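Local structure of FrpC operon protein (Neisseria meningitidis, 5EDF) at residues A[66-74]-A[196-207]; A[131-139]-A[149-157]. The protein is the iron-regulated protein FrpD, which binds FrpC and may take part in adhesion. All blocks are in the same frame, centred on the assembly; numbering follows the deposited sequence.

Interaction 1: A[66-74]-A[196-207]; sequences YYKKTDQGW and FIREKQQLTQQE
Two aromatic side chains of the 66-74 hairpin, Tyr67 and Trp74, both receive the edge of Phe196, and the three rings form an aromatic cluster. Against the five-membered ring of Trp74 the contact is edge-to-face, with planes at 74°, and CE1 of Phe196 lies 3.6 Å from CD2 of Trp74. A second edge-to-face pair joins Phe196 to Tyr67, where Phe196 CA also sits over the tyrosine face, 4.0 Å from its centroid. On the opposite face of the indole, Lys69 lays its CD over the centre, so the ring is sandwiched.

Hydrogen bonds hold the rims of these rings. The Tyr67 hydroxyl donates to the anti lone pair of Glu199 OE2, with OH and OE2 2.7 Å apart, and accepts from Arg198 N at 3.0 Å from OH. Glu199 reaches it because its chain bends at chi2 (-49°); its OE1 takes a bond from Gln201 NE2. Trp74 NE1 donates almost straight (176°) to Glu207 OE2, 2.9 Å away and in the indole plane. The other oxygen, Glu207 OE1, accepts from Thr204 N, while Glu207 N donates to Thr204 OG1: a capping box at the start of helix 205-224.

Each carboxylate thus divides its oxygens between the hairpin and its own segment: the in-plane bond of Trp74 fixes the turn of the indole, and the two bonds at Tyr67 OH fix the position of that ring's end.

Interaction 2: A[131-139]-A[149-157]; sequences PEYEAYEDK and HEFYYIKKG
Tyr133 and Lys155 meet near one end of an antiparallel beta hairpin, strands 133-138 and 150-155, part of the large antiparallel sheet. The strand axes approach to 4.4 Å at 162°, and the hydrogen-bonded pairs are Glu134 with Ile154, Tyr136 with Tyr152 and Asp138 with Glu150.

On the face carrying Tyr133, Ala135 and Glu137, the bumps come mainly from rings. The Tyr133 ring turns one face to the aliphatic part of Lys155, whose CB stands 3.8 Å from the ring centroid and 18° off its normal, a CH-pi contact; the Lys155 amine continues to Glu216 and Asn159. At the edge of the same ring, CD1 of Tyr133 lies 3.8 Å from the carbonyl carbon C of Tyr153. Ala135 is the low point between larger neighbours, and Tyr153 fills it, its CD1 lying 3.7 Å from Ala135 CB. Helix 205-224 packs on this face against Tyr133 and Tyr153.

The other face carries Tyr136, Tyr152 and Ile154. CB of Tyr136 touches CB of Tyr152, while CD1 of Ile154 reaches CE2 of the Tyr136 ring at 4.0 Å. Leu118 of helix 114-120 covers all three, and the Ile154 side chain also borders the azide pocket. Farther along, a water bridges Asp138 OD2, Glu150 OE1 and Tyr152 OH, while Arg140 and Arg166 pair with the two acids, probably offsetting their like charges.

Toward the hairpin's connecting loop, Glu137 has its CG anti to the backbone N (chi1 -173°), which sends the extended chain along the Phe151 ring toward His149. The carboxylate and the imidazole are nearly coplanar, and His149 NE2 donates to the anti lone pair of Glu137 OE2 across 2.6 Å.

How the interactions relate
Both interactions reach the same nine-stranded antiparallel sheet. The centre of interaction 1 lies about 12 Å from the chain centre, that of interaction 2 about 18 Å. Interaction 1 joins the edge hairpin to the segment entering helix 205-224, across 121 intervening residues; interaction 2, nested within that interval, is a local hairpin toward the sheet's other edge. Each is partly buried. The chemistry follows the topology: side-chain bonds and edge-to-face rings, 352 Å² buried in all, carry the first, whereas paired backbones supply most bonds of the second, which buries 807 Å². They touch where Gln202 NE2 packs 3.4 Å from Phe151 CE2 and Gln205 lies on Tyr133 and Tyr153.

Interaction 1: A[66-74]-A[196-207]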
loop_
_atom_site.group_PDB
_atom_site.type_symbol
_atom_site.label_atom_id
_atom_site.label_comp_id
_atom_site.label_asym_id
_atom_site.label_seq_id
_atom_site.Cartn_x
_atom_site.Cartn_y
_atom_site.Cartn_z
ATOM N N TYR A 66 9.670 -0.286 1.185
ATOM C CA TYR A 66 10.161 -0.545 2.519
ATOM C C TYR A 66 9.586 0.509 3.449
ATOM O O TYR A 66 9.622 1.710 3.138
ATOM C CB TYR A 66 11.698 -0.491 2.541
ATOM C CG TYR A 66 12.354 -0.564 3.904
ATOM C CD1 TYR A 66 12.263 -1.697 4.685
ATOM C CD2 TYR A 66 13.062 0.497 4.395
ATOM C CE1 TYR A 66 12.867 -1.775 5.915
ATOM C CE2 TYR A 66 13.694 0.408 5.614
ATOM C CZ TYR A 66 13.570 -0.715 6.372
ATOM O OH TYR A 66 14.202 -0.801 7.624
ATOM N N TYR A 67 9.043 0.073 4.579
ATOM C CA TYR A 67 8.512 1.029 5.562
ATOM C C TYR A 67 9.407 1.019 6.770
ATOM O O TYR A 67 9.890 -0.022 7.206
ATOM C CB TYR A 67 7.042 0.768 5.897
ATOM C CG TYR A 67 6.753 -0.497 6.707
ATOM C CD1 TYR A 67 6.814 -0.496 8.079
ATOM C CD2 TYR A 67 6.455 -1.694 6.070
ATOM C CE1 TYR A 67 6.563 -1.647 8.805
ATOM C CE2 TYR A 67 6.184 -2.832 6.771
ATOM C CZ TYR A 67 6.230 -2.819 8.145
ATOM O OH TYR A 67 5.957 -3.989 8.830
ATOM N N LYS A 68 9.665 2.232 7.268
ATOM C CA LYS A 68 10.663 2.451 8.306
ATOM C C LYS A 68 10.204 3.453 9.355
ATOM O O LYS A 68 9.660 4.506 9.027
ATOM C CB LYS A 68 11.932 2.975 7.617
ATOM C CG LYS A 68 13.114 3.180 8.488
ATOM C CD LYS A 68 14.307 3.663 7.696
ATOM C CE LYS A 68 14.251 5.131 7.307
ATOM N NZ LYS A 68 15.545 5.599 6.706
ATOM N N LYS A 69 10.483 3.153 10.632
ATOM C CA LYS A 69 10.153 4.057 11.725
ATOM C C LYS A 69 11.197 5.182 11.805
ATOM O O LYS A 69 12.403 4.909 11.735
ATOM C CB LYS A 69 10.136 3.259 13.024
ATOM C CG LYS A 69 9.544 3.979 14.206
ATOM C CD LYS A 69 8.045 4.075 14.074
ATOM C CE LYS A 69 7.449 4.817 15.245
ATOM N NZ LYS A 69 7.345 3.946 16.449
ATOM N N THR A 70 10.735 6.433 11.863
ATOM C CA THR A 70 11.604 7.589 12.134
ATOM C C THR A 70 11.058 8.410 13.311
ATOM O O THR A 70 10.051 8.039 13.908
ATOM C CB THR A 70 11.786 8.492 10.883
ATOM O OG1 THR A 70 10.641 9.338 10.706
ATOM C CG2 THR A 70 12.010 7.647 9.624
ATOM N N ASP A 71 11.755 9.502 13.647
ATOM C CA ASP A 71 11.292 10.460 14.664
ATOM C C ASP A 71 10.127 11.300 14.173
ATOM O O ASP A 71 9.374 11.852 14.976
ATOM C CB ASP A 71 12.438 11.394 15.080
ATOM C CG ASP A 71 13.482 10.697 15.942
ATOM O OD1 ASP A 71 13.181 9.618 16.503
ATOM O OD2 ASP A 71 14.606 11.235 16.068
ATOM N N GLN A 72 10.001 11.396 12.856
ATOM C CA GLN A 72 8.925 12.129 12.224
ATOM C C GLN A 72 7.831 11.196 11.679
ATOM O O GLN A 72 7.082 11.586 10.777
ATOM C CB GLN A 72 9.516 12.959 11.090
ATOM C CG GLN A 72 10.739 13.780 11.514
ATOM C CD GLN A 72 10.349 15.103 12.100
ATOM O OE1 GLN A 72 9.504 15.807 11.540
ATOM N NE2 GLN A 72 10.952 15.462 13.235
ATOM N N GLY A 73 7.763 9.971 12.210
ATOM C CA GLY A 73 6.688 9.015 11.894
ATOM C C GLY A 73 7.165 7.677 11.340
ATOM O O GLY A 73 8.121 7.087 11.840
ATOM N N TRP A 74 6.410 7.144 10.385
ATOM C CA TRP A 74 6.875 6.091 9.493
ATOM C C TRP A 74 7.090 6.715 8.118
ATOM O O TRP A 74 6.373 7.652 7.735
ATOM C CB TRP A 74 5.827 5.005 9.333
ATOM C CG TRP A 74 5.491 4.228 10.580
ATOM C CD1 TRP A 74 4.496 4.487 11.476
ATOM C CD2 TRP A 74 6.117 3.016 11.016
ATOM N NE1 TRP A 74 4.479 3.522 12.457
ATOM C CE2 TRP A 74 5.468 2.614 12.207
ATOM C CE3 TRP A 74 7.163 2.233 10.527
ATOM C CZ2 TRP A 74 5.833 1.460 12.904
ATOM C CZ3 TRP A 74 7.518 1.106 11.219
ATOM C CH2 TRP A 74 6.851 0.718 12.390
ATOM N N PHE A 196 2.119 -2.208 6.469
ATOM C CA PHE A 196 2.627 -2.591 7.778
ATOM C C PHE A 196 2.598 -4.111 7.983
ATOM O O PHE A 196 2.229 -4.601 9.058
ATOM C CB PHE A 196 1.817 -1.893 8.883
ATOM C CG PHE A 196 1.926 -0.401 8.931
ATOM C CD1 PHE A 196 3.092 0.188 9.353
ATOM C CD2 PHE A 196 0.813 0.423 8.666
ATOM C CE1 PHE A 196 3.182 1.559 9.514
ATOM C CE2 PHE A 196 0.911 1.796 8.816
ATOM C CZ PHE A 196 2.073 2.351 9.237
ATOM N N ILE A 197 2.985 -4.873 6.957
ATOM C CA ILE A 197 2.717 -6.326 6.975
ATOM C C ILE A 197 3.406 -7.084 8.104
ATOM O O ILE A 197 2.915 -8.140 8.516
ATOM C CB ILE A 197 3.073 -7.044 5.649
ATOM C CG1 ILE A 197 4.526 -6.797 5.230
ATOM C CG2 ILE A 197 2.142 -6.620 4.562
ATOM C CD1 ILE A 197 5.055 -7.847 4.273
ATOM N N ARG A 198 4.529 -6.575 8.603
ATOM C CA ARG A 198 5.210 -7.252 9.716
ATOM C C ARG A 198 4.813 -6.739 11.103
ATOM O O ARG A 198 5.282 -7.267 12.124
ATOM C CB ARG A 198 6.728 -7.143 9.591
ATOM C CG ARG A 198 7.283 -7.733 8.279
ATOM C CD ARG A 198 7.431 -9.241 8.308
ATOM N NE ARG A 198 6.166 -9.952 8.160
ATOM C CZ ARG A 198 5.653 -10.393 7.009
ATOM N NH1 ARG A 198 6.285 -10.188 5.857
ATOM N NH2 ARG A 198 4.483 -11.036 7.008
ATOM N N GLU A 199 3.976 -5.727 11.180
ATOM C CA GLU A 199 3.583 -5.208 12.479
ATOM C C GLU A 199 2.395 -5.978 13.067
ATOM O O GLU A 199 1.345 -6.110 12.430
ATOM C CB GLU A 199 3.202 -3.725 12.358
ATOM C CG GLU A 199 4.226 -2.842 11.646
ATOM C CD GLU A 199 5.633 -3.043 12.168
ATOM O OE1 GLU A 199 5.880 -2.686 13.360
ATOM O OE2 GLU A 199 6.491 -3.629 11.455
ATOM N N LYS A 200 2.543 -6.466 14.287
ATOM C CA LYS A 200 1.456 -7.169 14.977
ATOM C C LYS A 200 0.735 -6.243 15.967
ATOM O O LYS A 200 -0.422 -6.487 16.348
ATOM C CB LYS A 200 2.011 -8.410 15.710
ATOM C CG LYS A 200 2.718 -9.448 14.828
ATOM C CD LYS A 200 3.309 -10.599 15.665
ATOM C CE LYS A 200 4.546 -10.156 16.443
ATOM N NZ LYS A 200 5.655 -9.662 15.559
ATOM N N GLN A 201 1.387 -5.160 16.366
ATOM C CA GLN A 201 0.815 -4.244 17.359
ATOM C C GLN A 201 -0.334 -3.411 16.771
ATOM O O GLN A 201 -0.350 -3.097 15.571
ATOM C CB GLN A 201 1.908 -3.332 17.957
ATOM C CG GLN A 201 2.381 -2.165 17.051
ATOM C CD GLN A 201 3.447 -2.553 16.048
ATOM O OE1 GLN A 201 3.785 -3.739 15.881
ATOM N NE2 GLN A 201 3.981 -1.550 15.376
ATOM N N GLN A 202 -1.323 -3.076 17.577
ATOM C CA GLN A 202 -2.354 -2.135 17.161
ATOM C C GLN A 202 -1.714 -0.801 16.766
ATOM O O GLN A 202 -0.826 -0.296 17.435
ATOM C CB GLN A 202 -3.385 -1.947 18.271
ATOM C CG GLN A 202 -4.623 -1.171 17.871
ATOM C CD GLN A 202 -5.619 -0.982 19.012
ATOM O OE1 GLN A 202 -5.587 -1.693 20.000
ATOM N NE2 GLN A 202 -6.521 -0.033 18.836
ATOM N N LEU A 203 -2.182 -0.235 15.661
ATOM C CA LEU A 203 -1.662 0.977 15.119
ATOM C C LEU A 203 -2.693 2.076 15.318
ATOM O O LEU A 203 -3.900 1.829 15.326
ATOM C CB LEU A 203 -1.358 0.781 13.614
ATOM C CG LEU A 203 -0.328 -0.302 13.315
ATOM C CD1 LEU A 203 -0.182 -0.504 11.780
ATOM C CD2 LEU A 203 1.037 0.013 13.946
ATOM N N THR A 204 -2.229 3.299 15.459
ATOM C CA THR A 204 -3.121 4.414 15.658
ATOM C C THR A 204 -3.659 4.912 14.339
ATOM O O THR A 204 -3.113 4.618 13.265
ATOM C CB THR A 204 -2.423 5.596 16.340
ATOM O OG1 THR A 204 -1.459 6.155 15.439
ATOM C CG2 THR A 204 -1.710 5.181 17.639
ATOM N N GLN A 205 -4.722 5.699 14.389
ATOM C CA GLN A 205 -5.251 6.328 13.211
ATOM C C GLN A 205 -4.190 7.191 12.532
ATOM O O GLN A 205 -4.132 7.262 11.298
ATOM C CB GLN A 205 -6.493 7.153 13.509
ATOM C CG GLN A 205 -7.149 7.686 12.259
ATOM C CD GLN A 205 -8.395 8.525 12.510
ATOM O OE1 GLN A 205 -8.716 8.877 13.650
ATOM N NE2 GLN A 205 -9.072 8.918 11.431
ATOM N N GLN A 206 -3.362 7.848 13.340
ATOM C CA GLN A 206 -2.329 8.712 12.797
ATOM C C GLN A 206 -1.306 7.913 12.000
ATOM O O GLN A 206 -0.855 8.348 10.933
ATOM C CB GLN A 206 -1.657 9.544 13.891
ATOM C CG GLN A 206 -2.570 10.585 14.557
ATOM C CD GLN A 206 -3.358 10.068 15.760
ATOM O OE1 GLN A 206 -3.463 8.859 16.009
ATOM N NE2 GLN A 206 -3.926 10.999 16.510
ATOM N N GLU A 207 -0.914 6.743 12.508
ATOM C CA GLU A 207 0.005 5.867 11.767
ATOM C C GLU A 207 -0.614 5.389 10.461
ATOM O O GLU A 207 0.035 5.418 9.420
ATOM C CB GLU A 207 0.387 4.655 12.607
ATOM C CG GLU A 207 1.312 5.004 13.767
ATOM C CD GLU A 207 1.582 3.818 14.667
ATOM O OE1 GLU A 207 0.638 3.364 15.371
ATOM O OE2 GLU A 207 2.757 3.374 14.737
#

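Interaction 2: A[131-139]-A[149-157]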
loop_
_atom_site.group_PDB
_atom_site.type_symbol
_atom_site.label_atom_id
_atom_site.label_comp_id
_atom_site.label_asym_id
_atom_site.label_seq_id
_atom_site.Cartn_x
_atom_site.Cartn_y
_atom_site.Cartn_z
ATOM N N PRO A 131 -10.708 15.336 10.221
ATOM C CA PRO A 131 -12.146 15.507 10.011
ATOM C C PRO A 131 -12.678 14.892 8.710
ATOM O O PRO A 131 -13.820 14.461 8.676
ATOM C CB PRO A 131 -12.334 17.028 10.043
ATOM C CG PRO A 131 -11.004 17.592 9.763
ATOM C CD PRO A 131 -9.995 16.634 10.294
ATOM N N GLU A 132 -11.827 14.834 7.684
ATOM C CA GLU A 132 -12.159 14.173 6.412
ATOM C C GLU A 132 -12.232 12.647 6.448
ATOM O O GLU A 132 -12.668 12.048 5.479
ATOM C CB GLU A 132 -11.178 14.632 5.323
ATOM C CG GLU A 132 -9.747 14.034 5.321
ATOM C CD GLU A 132 -8.747 14.647 6.322
ATOM O OE1 GLU A 132 -9.129 15.459 7.193
ATOM O OE2 GLU A 132 -7.548 14.275 6.243
ATOM N N TYR A 133 -11.787 12.031 7.539
ATOM C CA TYR A 133 -12.025 10.635 7.761
ATOM C C TYR A 133 -13.108 10.441 8.785
ATOM O O TYR A 133 -13.096 11.084 9.840
ATOM C CB TYR A 133 -10.770 9.916 8.275
ATOM C CG TYR A 133 -9.742 9.570 7.228
ATOM C CD1 TYR A 133 -9.686 8.300 6.676
ATOM C CD2 TYR A 133 -8.809 10.503 6.792
ATOM C CE1 TYR A 133 -8.760 7.981 5.729
ATOM C CE2 TYR A 133 -7.882 10.186 5.832
ATOM C CZ TYR A 133 -7.863 8.914 5.299
ATOM O OH TYR A 133 -6.909 8.585 4.330
ATOM N N GLU A 134 -14.042 9.556 8.490
ATOM C CA GLU A 134 -14.990 9.056 9.484
ATOM C C GLU A 134 -14.371 7.827 10.110
ATOM O O GLU A 134 -13.819 6.970 9.381
ATOM C CB GLU A 134 -16.329 8.683 8.826
ATOM C CG GLU A 134 -17.174 9.911 8.457
ATOM C CD GLU A 134 -18.495 9.555 7.791
ATOM O OE1 GLU A 134 -18.815 8.356 7.699
ATOM O OE2 GLU A 134 -19.218 10.474 7.350
ATOM N N ALA A 135 -14.417 7.702 11.418
ATOM C CA ALA A 135 -13.873 6.586 12.158
ATOM C C ALA A 135 -14.976 5.741 12.727
ATOM O O ALA A 135 -16.002 6.262 13.200
ATOM C CB ALA A 135 -12.949 7.052 13.267
ATOM N N TYR A 136 -14.771 4.425 12.681
ATOM C CA TYR A 136 -15.729 3.442 13.194
ATOM C C TYR A 136 -15.021 2.348 13.955
ATOM O O TYR A 136 -13.868 1.979 13.632
ATOM C CB TYR A 136 -16.533 2.781 12.076
ATOM C CG TYR A 136 -17.331 3.720 11.201
ATOM C CD1 TYR A 136 -18.681 3.952 11.435
ATOM C CD2 TYR A 136 -16.718 4.457 10.192
ATOM C CE1 TYR A 136 -19.401 4.891 10.668
ATOM C CE2 TYR A 136 -17.437 5.363 9.415
ATOM C CZ TYR A 136 -18.777 5.572 9.647
ATOM O OH TYR A 136 -19.511 6.481 8.899
ATOM N N GLU A 137 -15.716 1.791 14.936
ATOM C CA GLU A 137 -15.163 0.752 15.775
ATOM C C GLU A 137 -16.196 -0.353 15.869
ATOM O O GLU A 137 -17.361 -0.097 16.221
ATOM C CB GLU A 137 -14.797 1.279 17.167
ATOM C CG GLU A 137 -14.070 0.263 18.025
ATOM C CD GLU A 137 -13.582 0.864 19.350
ATOM O OE1 GLU A 137 -14.013 1.976 19.695
ATOM O OE2 GLU A 137 -12.790 0.211 20.043
ATOM N N ASP A 138 -15.772 -1.573 15.548
ATOM C CA ASP A 138 -16.628 -2.735 15.638
ATOM C C ASP A 138 -16.223 -3.456 16.916
ATOM O O ASP A 138 -15.113 -3.989 17.016
ATOM C CB ASP A 138 -16.436 -3.623 14.421
ATOM C CG ASP A 138 -17.398 -4.771 14.369
ATOM O OD1 ASP A 138 -18.203 -4.997 15.307
ATOM O OD2 ASP A 138 -17.378 -5.474 13.323
ATOM N N LYS A 139 -17.104 -3.436 17.900
ATOM C CA LYS A 139 -16.932 -4.148 19.152
ATOM C C LYS A 139 -18.095 -5.115 19.366
ATOM O O LYS A 139 -18.445 -5.434 20.518
ATOM C CB LYS A 139 -16.876 -3.145 20.321
ATOM C CG LYS A 139 -15.558 -2.443 20.455
ATOM C CD LYS A 139 -15.593 -1.363 21.551
ATOM C CE LYS A 139 -15.479 -1.918 22.950
ATOM N NZ LYS A 139 -15.404 -0.798 23.942
ATOM N N HIS A 149 -12.369 -7.303 17.248
ATOM C CA HIS A 149 -12.208 -5.876 17.365
ATOM C C HIS A 149 -11.670 -5.339 16.039
ATOM O O HIS A 149 -10.570 -5.703 15.653
ATOM C CB HIS A 149 -11.201 -5.556 18.478
ATOM C CG HIS A 149 -11.295 -4.157 18.994
ATOM N ND1 HIS A 149 -10.378 -3.635 19.883
ATOM C CD2 HIS A 149 -12.213 -3.186 18.787
ATOM C CE1 HIS A 149 -10.726 -2.398 20.191
ATOM N NE2 HIS A 149 -11.833 -2.099 19.536
ATOM N N GLU A 150 -12.431 -4.481 15.391
ATOM C CA GLU A 150 -12.048 -3.964 14.073
ATOM C C GLU A 150 -12.338 -2.484 14.029
ATOM O O GLU A 150 -13.249 -1.986 14.720
ATOM C CB GLU A 150 -12.762 -4.717 12.959
ATOM C CG GLU A 150 -12.855 -6.208 13.299
ATOM C CD GLU A 150 -12.966 -7.136 12.120
ATOM O OE1 GLU A 150 -13.621 -6.762 11.130
ATOM O OE2 GLU A 150 -12.409 -8.258 12.221
ATOM N N PHE A 151 -11.523 -1.763 13.294
ATOM C CA PHE A 151 -11.637 -0.330 13.085
ATOM C C PHE A 151 -11.709 -0.023 11.599
ATOM O O PHE A 151 -11.053 -0.706 10.779
ATOM C CB PHE A 151 -10.388 0.380 13.614
ATOM C CG PHE A 151 -10.177 0.243 15.067
ATOM C CD1 PHE A 151 -10.739 1.168 15.930
ATOM C CD2 PHE A 151 -9.452 -0.796 15.589
ATOM C CE1 PHE A 151 -10.567 1.076 17.303
ATOM C CE2 PHE A 151 -9.269 -0.916 16.981
ATOM C CZ PHE A 151 -9.827 0.039 17.836
ATOM N N TYR A 152 -12.460 0.997 11.227
ATOM C CA TYR A 152 -12.548 1.509 9.886
ATOM C C TYR A 152 -12.286 2.977 9.904
ATOM O O TYR A 152 -12.812 3.670 10.781
ATOM C CB TYR A 152 -13.943 1.271 9.280
ATOM C CG TYR A 152 -14.358 -0.170 9.169
ATOM C CD1 TYR A 152 -14.205 -0.886 7.993
ATOM C CD2 TYR A 152 -14.901 -0.843 10.269
ATOM C CE1 TYR A 152 -14.599 -2.215 7.912
ATOM C CE2 TYR A 152 -15.285 -2.174 10.189
ATOM C CZ TYR A 152 -15.141 -2.860 9.010
ATOM O OH TYR A 152 -15.553 -4.151 8.913
ATOM N N TYR A 153 -11.526 3.468 8.947
ATOM C CA TYR A 153 -11.319 4.871 8.686
ATOM C C TYR A 153 -11.663 5.126 7.232
ATOM O O TYR A 153 -11.001 4.595 6.338
ATOM C CB TYR A 153 -9.911 5.298 9.049
ATOM C CG TYR A 153 -9.518 4.874 10.456
ATOM C CD1 TYR A 153 -9.985 5.556 11.554
ATOM C CD2 TYR A 153 -8.691 3.792 10.680
ATOM C CE1 TYR A 153 -9.657 5.149 12.859
ATOM C CE2 TYR A 153 -8.356 3.392 11.952
ATOM C CZ TYR A 153 -8.836 4.083 13.042
ATOM O OH TYR A 153 -8.471 3.699 14.320
ATOM N N ILE A 154 -12.660 5.952 6.967
ATOM C CA ILE A 154 -13.216 6.153 5.641
ATOM C C ILE A 154 -13.081 7.609 5.233
ATOM O O ILE A 154 -13.576 8.495 5.914
ATOM C CB ILE A 154 -14.705 5.732 5.580
ATOM C CG1 ILE A 154 -14.838 4.273 5.974
ATOM C CG2 ILE A 154 -15.283 6.005 4.202
ATOM C CD1 ILE A 154 -16.240 3.733 5.965
ATOM N N LYS A 155 -12.452 7.855 4.092
ATOM C CA LYS A 155 -12.300 9.176 3.480
ATOM C C LYS A 155 -13.181 9.238 2.238
ATOM O O LYS A 155 -13.200 8.298 1.490
ATOM C CB LYS A 155 -10.804 9.321 3.086
ATOM C CG LYS A 155 -10.333 10.565 2.318
ATOM C CD LYS A 155 -8.842 10.361 1.954
ATOM C CE LYS A 155 -8.164 11.590 1.445
ATOM N NZ LYS A 155 -8.162 11.537 0.004
ATOM N N LYS A 156 -13.880 10.346 1.964
ATOM C CA LYS A 156 -14.621 10.506 0.678
ATOM C C LYS A 156 -13.878 11.490 -0.245
ATOM O O LYS A 156 -12.704 11.287 -0.469
ATOM C CB LYS A 156 -16.077 10.901 0.917
ATOM C CG LYS A 156 -16.874 9.820 1.602
ATOM C CD LYS A 156 -18.199 10.388 2.069
ATOM C CE LYS A 156 -19.108 9.343 2.664
ATOM N NZ LYS A 156 -20.512 9.836 2.766
ATOM N N GLY A 157 -14.512 12.528 -0.797
ATOM C CA GLY A 157 -13.798 13.472 -1.666
ATOM C C GLY A 157 -13.377 12.900 -3.004
ATOM O O GLY A 157 -13.884 11.865 -3.440
HETATM O O HOH W 1 -13.929 12.897 3.237
HETATM O O HOH W 2 -19.956 11.512 4.854
HETATM O O HOH W 3 -15.961 -5.519 11.096
#